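PDB 4N13: phosphate ABC transporter, periplasmic phosphate-binding protein from Borrelia burgdorferi, which binds inorganic phosphate with micromolar affinity as the solute-binding lipoprotein of the PstSACB ABC transporter, which imports phosphate. Local coordinates for residues Ile90-Pro95 with Lys198-Leu203; Ile128-Arg133 with Ile184-Leu189. All coordinates share one frame; numbering follows the deposited sequence.

Contact 1 (Ile90-Pro95 with Lys198-Leu203)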
loop_
_atom_site.group_PDB
_atom_site.type_symbol
_atom_site.label_atom_id
_atom_site.label_comp_id
_atom_site.label_asym_id
_atom_site.label_seq_id
_atom_site.Cartn_x
_atom_site.Cartn_y
_atom_site.Cartn_z
ATOM N N ILE A 90 -0.894 5.395 6.860
ATOM C CA ILE A 90 -1.240 5.705 8.233
ATOM C C ILE A 90 -2.019 7.014 8.258
ATOM O O ILE A 90 -1.927 7.834 7.340
ATOM C CB ILE A 90 0.031 5.802 9.109
ATOM C CG1 ILE A 90 0.878 7.016 8.737
ATOM C CG2 ILE A 90 0.834 4.520 8.952
ATOM C CD1 ILE A 90 2.174 7.159 9.541
ATOM N N PHE A 91 -2.827 7.160 9.290
ATOM C CA PHE A 91 -3.668 8.330 9.472
ATOM C C PHE A 91 -3.111 9.215 10.579
ATOM O O PHE A 91 -2.801 8.742 11.682
ATOM C CB PHE A 91 -5.100 7.893 9.753
ATOM C CG PHE A 91 -5.797 7.441 8.502
ATOM C CD1 PHE A 91 -6.567 8.335 7.780
ATOM C CD2 PHE A 91 -5.599 6.180 7.982
ATOM C CE1 PHE A 91 -7.184 7.962 6.588
ATOM C CE2 PHE A 91 -6.215 5.806 6.771
ATOM C CZ PHE A 91 -7.007 6.705 6.109
ATOM N N ILE A 92 -2.974 10.490 10.265
ATOM C CA ILE A 92 -2.434 11.471 11.187
ATOM C C ILE A 92 -3.475 12.538 11.470
ATOM O O ILE A 92 -4.316 12.863 10.613
ATOM C CB ILE A 92 -1.137 12.127 10.671
ATOM C CG1 ILE A 92 -1.302 12.713 9.276
ATOM C CG2 ILE A 92 -0.007 11.088 10.676
ATOM C CD1 ILE A 92 -0.167 13.621 8.875
ATOM N N THR A 93 -3.433 13.072 12.692
ATOM C CA THR A 93 -4.354 14.123 13.075
ATOM C C THR A 93 -3.617 15.258 13.727
ATOM O O THR A 93 -2.489 15.124 14.221
ATOM C CB THR A 93 -5.461 13.634 14.046
ATOM O OG1 THR A 93 -4.915 13.400 15.339
ATOM C CG2 THR A 93 -6.143 12.383 13.543
ATOM N N SER A 94 -4.289 16.397 13.781
ATOM C CA SER A 94 -3.779 17.480 14.603
ATOM C C SER A 94 -3.799 17.084 16.089
ATOM O O SER A 94 -4.557 16.218 16.491
ATOM C CB SER A 94 -4.542 18.754 14.317
ATOM O OG SER A 94 -5.911 18.537 14.419
ATOM N N PRO A 95 -2.914 17.681 16.889
ATOM C CA PRO A 95 -2.704 17.102 18.219
ATOM C C PRO A 95 -3.736 17.466 19.286
ATOM O O PRO A 95 -3.644 16.962 20.392
ATOM C CB PRO A 95 -1.313 17.624 18.615
ATOM C CG PRO A 95 -1.131 18.872 17.817
ATOM C CD PRO A 95 -1.869 18.652 16.525
ATOM N N LYS A 198 7.041 16.610 13.532
ATOM C CA LYS A 198 6.169 17.776 13.361
ATOM C C LYS A 198 5.138 17.913 14.502
ATOM O O LYS A 198 4.384 18.883 14.564
ATOM C CB LYS A 198 5.453 17.660 12.012
ATOM C CG LYS A 198 4.791 18.907 11.502
ATOM C CD LYS A 198 5.836 19.934 11.054
ATOM C CE LYS A 198 5.248 20.946 10.098
ATOM N NZ LYS A 198 6.234 22.019 9.755
ATOM N N GLY A 199 5.108 16.946 15.412
ATOM C CA GLY A 199 4.227 17.011 16.560
ATOM C C GLY A 199 2.805 16.546 16.300
ATOM O O GLY A 199 1.899 16.868 17.066
ATOM N N LEU A 200 2.611 15.731 15.267
ATOM C CA LEU A 200 1.280 15.236 14.948
ATOM C C LEU A 200 1.041 13.913 15.638
ATOM O O LEU A 200 1.922 13.411 16.312
ATOM C CB LEU A 200 1.091 15.127 13.436
ATOM C CG LEU A 200 1.409 16.438 12.715
ATOM C CD1 LEU A 200 1.248 16.235 11.201
ATOM C CD2 LEU A 200 0.561 17.614 13.214
ATOM N N ASN A 201 -0.181 13.398 15.551
ATOM C CA ASN A 201 -0.530 12.118 16.157
ATOM C C ASN A 201 -0.911 11.089 15.113
ATOM O O ASN A 201 -1.746 11.365 14.283
ATOM C CB ASN A 201 -1.699 12.277 17.131
ATOM C CG ASN A 201 -1.791 11.093 18.109
ATOM O OD1 ASN A 201 -0.882 10.864 18.903
ATOM N ND2 ASN A 201 -2.831 10.296 17.979
ATOM N N ILE A 202 -0.320 9.899 15.195
ATOM C CA ILE A 202 -0.678 8.782 14.333
ATOM C C ILE A 202 -1.734 7.942 15.037
ATOM O O ILE A 202 -1.532 7.494 16.166
ATOM C CB ILE A 202 0.544 7.894 14.052
ATOM C CG1 ILE A 202 1.636 8.699 13.337
ATOM C CG2 ILE A 202 0.132 6.679 13.217
ATOM C CD1 ILE A 202 2.997 8.060 13.346
ATOM N N LEU A 203 -2.855 7.703 14.371
ATOM C CA LEU A 203 -3.932 6.917 14.940
ATOM C C LEU A 203 -3.637 5.428 14.898
ATOM O O LEU A 203 -3.083 4.911 13.924
ATOM C CB LEU A 203 -5.232 7.153 14.169
ATOM C CG LEU A 203 -5.843 8.536 14.276
ATOM C CD1 LEU A 203 -7.048 8.657 13.370
ATOM C CD2 LEU A 203 -6.189 8.909 15.715
HETATM O O HOH W 1 -2.855 4.990 11.114
#
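An antiparallel strand pair joins the end of the long strand 80-93 to the short strand 201-205, with Thr93 facing Asn201 as a hydrogen-bonded pair and Ile92 facing Ile202 as a non-hydrogen-bonded one. Thr93 N gives its hydrogen to Asn201 O at 2.9 Å, and Asn201 N returns a longer bond of 3.2 Å to Thr93 O. Further along, Leu203 N reaches Phe91 O at 2.9 Å, almost straight at 169°. A water fills the other half of this Phe91-Leu203 pair, accepting from Phe91 N and donating to Leu203 O.

On one face of the sheet the isoleucines pack together. Ile92 CG2 packs on Ile202 CG1 at 3.9 Å, while CD1 of Ile90 meets CD1 of Ile202. Extended from CG1 (chi2 167°), Ile92 CD1 meets Leu200 CD1 at 3.8 Å; helices 170-179 and 192-197 cover this face. On the other face Thr93 CG2 presses on Leu203 CD1 at 3.8 Å, the two side chains crossing at about a right angle, and Thr93 OG1 lies beside Asn201 CB while bonding to Ser94 O. Beyond the ladder, Pro95 CB rests on Gly199 O at 3.6 Å. Gly199, at positive phi, closes helix 192-197 with a Schellman motif, the turn that delivers this strand to the mixed sheet of a periplasmic binding protein lobe.

Contact 2 (Ile128-Arg133 with Ile184-Leu189). With SO4 (sulfate ion), chain B; EDO (1,2-ethanediol), chain F.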
loop_
_atom_site.group_PDB
_atom_site.type_symbol
_atom_site.label_atom_id
_atom_site.label_comp_id
_atom_site.label_asym_id
_atom_site.label_seq_id
_atom_site.Cartn_x
_atom_site.Cartn_y
_atom_site.Cartn_z
ATOM N N ILE A 128 -14.822 18.181 11.565
ATOM C CA ILE A 128 -13.634 17.501 11.054
ATOM C C ILE A 128 -13.172 18.191 9.774
ATOM O O ILE A 128 -13.939 18.316 8.815
ATOM C CB ILE A 128 -13.940 16.027 10.731
ATOM C CG1 ILE A 128 -14.411 15.301 11.990
ATOM C CG2 ILE A 128 -12.718 15.348 10.118
ATOM C CD1 ILE A 128 -14.758 13.837 11.785
ATOM N N ASN A 129 -11.907 18.593 9.750
ATOM C CA ASN A 129 -11.268 19.058 8.535
ATOM C C ASN A 129 -10.495 17.900 7.914
ATOM O O ASN A 129 -9.410 17.530 8.365
ATOM C CB ASN A 129 -10.350 20.234 8.841
ATOM C CG ASN A 129 -11.109 21.493 9.064
ATOM O OD1 ASN A 129 -11.978 21.846 8.262
ATOM N ND2 ASN A 129 -10.809 22.192 10.152
ATOM N N PHE A 130 -11.094 17.300 6.902
ATOM C CA PHE A 130 -10.509 16.170 6.201
ATOM C C PHE A 130 -9.564 16.668 5.123
ATOM O O PHE A 130 -9.969 17.425 4.230
ATOM C CB PHE A 130 -11.632 15.336 5.585
ATOM C CG PHE A 130 -11.166 14.304 4.608
ATOM C CD1 PHE A 130 -10.087 13.479 4.905
ATOM C CD2 PHE A 130 -11.840 14.125 3.404
ATOM C CE1 PHE A 130 -9.668 12.515 3.992
ATOM C CE2 PHE A 130 -11.436 13.142 2.502
ATOM C CZ PHE A 130 -10.354 12.341 2.797
ATOM N N ILE A 131 -8.309 16.220 5.192
ATOM C CA ILE A 131 -7.273 16.556 4.218
ATOM C C ILE A 131 -7.116 15.333 3.327
ATOM O O ILE A 131 -6.773 14.251 3.803
ATOM C CB ILE A 131 -5.958 16.867 4.921
ATOM C CG1 ILE A 131 -6.145 18.080 5.857
ATOM C CG2 ILE A 131 -4.859 17.122 3.910
ATOM C CD1 ILE A 131 -5.052 18.206 6.919
ATOM N N ASN A 132 -7.444 15.490 2.051
ATOM C CA ASN A 132 -7.386 14.405 1.088
ATOM C C ASN A 132 -6.222 14.594 0.134
ATOM O O ASN A 132 -5.671 15.680 0.014
ATOM C CB ASN A 132 -8.695 14.335 0.300
ATOM C CG ASN A 132 -8.986 12.945 -0.256
ATOM O OD1 ASN A 132 -8.260 11.997 -0.018
ATOM N ND2 ASN A 132 -10.067 12.831 -1.015
ATOM N N ARG A 133 -5.824 13.513 -0.511
ATOM C CA ARG A 133 -4.870 13.570 -1.602
ATOM C C ARG A 133 -5.563 13.787 -2.943
ATOM O O ARG A 133 -6.755 13.560 -3.091
ATOM C CB ARG A 133 -4.016 12.288 -1.645
ATOM C CG ARG A 133 -3.024 12.200 -0.521
ATOM C CD ARG A 133 -1.954 13.303 -0.573
ATOM N NE ARG A 133 -1.346 13.386 -1.891
ATOM C CZ ARG A 133 -0.400 12.575 -2.352
ATOM N NH1 ARG A 133 0.115 11.626 -1.597
ATOM N NH2 ARG A 133 0.039 12.706 -3.585
ATOM N N ILE A 184 -7.508 15.650 9.889
ATOM C CA ILE A 184 -7.081 14.274 9.691
ATOM C C ILE A 184 -6.677 14.114 8.222
ATOM O O ILE A 184 -7.377 14.586 7.318
ATOM C CB ILE A 184 -8.180 13.241 10.097
ATOM C CG1 ILE A 184 -7.686 11.808 9.864
ATOM C CG2 ILE A 184 -9.514 13.496 9.377
ATOM C CD1 ILE A 184 -8.608 10.764 10.456
ATOM N N GLY A 185 -5.567 13.420 7.997
ATOM C CA GLY A 185 -5.090 13.084 6.667
ATOM C C GLY A 185 -4.415 11.729 6.662
ATOM O O GLY A 185 -4.290 11.091 7.714
ATOM N N TYR A 186 -3.953 11.300 5.493
ATOM C CA TYR A 186 -3.247 10.030 5.379
ATOM C C TYR A 186 -1.965 10.170 4.601
ATOM O O TYR A 186 -1.873 10.945 3.657
ATOM C CB TYR A 186 -4.107 8.937 4.750
ATOM C CG TYR A 186 -4.756 9.259 3.418
ATOM C CD1 TYR A 186 -4.074 9.049 2.223
ATOM C CD2 TYR A 186 -6.043 9.753 3.351
ATOM C CE1 TYR A 186 -4.659 9.326 1.017
ATOM C CE2 TYR A 186 -6.633 10.034 2.129
ATOM C CZ TYR A 186 -5.928 9.817 0.960
ATOM O OH TYR A 186 -6.482 10.043 -0.281
ATOM N N ILE A 187 -0.960 9.424 5.043
ATOM C CA ILE A 187 0.383 9.443 4.473
ATOM C C ILE A 187 0.962 8.037 4.419
ATOM O O ILE A 187 0.526 7.155 5.143
ATOM C CB ILE A 187 1.348 10.376 5.278
ATOM C CG1 ILE A 187 1.480 9.892 6.722
ATOM C CG2 ILE A 187 0.903 11.821 5.194
ATOM C CD1 ILE A 187 2.399 10.748 7.599
ATOM N N GLY A 188 1.965 7.855 3.579
ATOM C CA GLY A 188 2.694 6.607 3.581
ATOM C C GLY A 188 3.407 6.376 4.889
ATOM O O GLY A 188 3.876 7.313 5.540
ATOM N N LEU A 189 3.551 5.106 5.249
ATOM C CA LEU A 189 4.224 4.715 6.473
ATOM C C LEU A 189 5.627 5.321 6.595
ATOM O O LEU A 189 6.094 5.608 7.705
ATOM C CB LEU A 189 4.318 3.186 6.523
ATOM C CG LEU A 189 5.077 2.577 7.693
ATOM C CD1 LEU A 189 4.395 2.912 9.025
ATOM C CD2 LEU A 189 5.177 1.066 7.469
HETATM S S SO4 B . 1.855 9.230 -3.860
HETATM O O1 SO4 B . 1.700 9.473 -2.428
HETATM O O2 SO4 B . 3.198 8.705 -4.036
HETATM O O3 SO4 B . 0.871 8.241 -4.245
HETATM O O4 SO4 B . 1.669 10.502 -4.524
HETATM C C1 EDO F . -12.420 14.904 -3.256
HETATM O O1 EDO F . -11.656 13.698 -3.387
HETATM C C2 EDO F . -11.931 15.771 -2.097
HETATM O O2 EDO F . -11.974 15.056 -0.858
HETATM O O HOH W 2 -4.574 12.828 3.090
HETATM O O HOH W 3 -0.512 10.771 1.134
#
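Ile184 sits between Asn129 and Ile131, the usual parallel pattern, with Ile184 N donating to Asn129 O at 3.1 Å and Ile131 N to Ile184 O at 2.8 Å. Past this point the strands, 25° apart in direction, are bridged by water: one water donates to Ile131 O and accepts from Tyr186 N, and it lies above the centre of the Tyr186 ring.

The side-chain polar contact is made by Tyr186 OH, which donates to Asn132 OD1 at 2.7 Å, nearly in line with the amide C=O; ring and amide planes stand 69° apart. Asn132 OD1 also takes a weak bond from Arg133 N, while its ND2 donates to a 1,2-ethanediol, probably from the crystallisation liquor.

Apolar contact is lighter. CG2 of Ile128 and CG2 of Ile184 touch at 3.8 Å, the side chains side by side against helix 104-111, and Phe130 CE1 approaches the edge of the Tyr186 ring. Arg133 CG comes to 3.6 Å from Tyr186 CE1.

From there the bent arginine reaches a sulfate, probably also from the liquor: Arg133 NH1 bonds sulfate O1 at 2.8 Å and NH2 bonds O4 at 2.9 Å, a two-pronged grip. NE is held by Val167 O, and a water ties NH1 to Tyr186 O. Ser139, a phosphate-site residue by similarity, also bonds the sulfate, consistent with this being the phosphate site of the protein, with sulfate in place of phosphate, between the end of strand 129-133 and the start of helix 138-151.

Contacts 1 and 2 belong to one sheet, their centres about 9 Å apart, and strands 80-93 and 183-188 run next to each other in it. Ile90 N lies 2.8 Å from Ile187 O and Ile92 N 2.9 Å from Gly185 O, both probable hydrogen bonds, so strand 80-93 has 201-205 along one edge and 183-188 along the other. Phe91 CD1 also packs on Gly185 O. In sequence, contact 2 is nested inside the loop that contact 1 closes. Contact 2 bonds the sulfate through Arg133. Ser137 and Ser139 are phosphate-site residues by similarity; the Arg133 side chain is about 3 Å from that of Ser137, whereas the Phe91 side chain of contact 1 stays about 9 Å from that of Ser139.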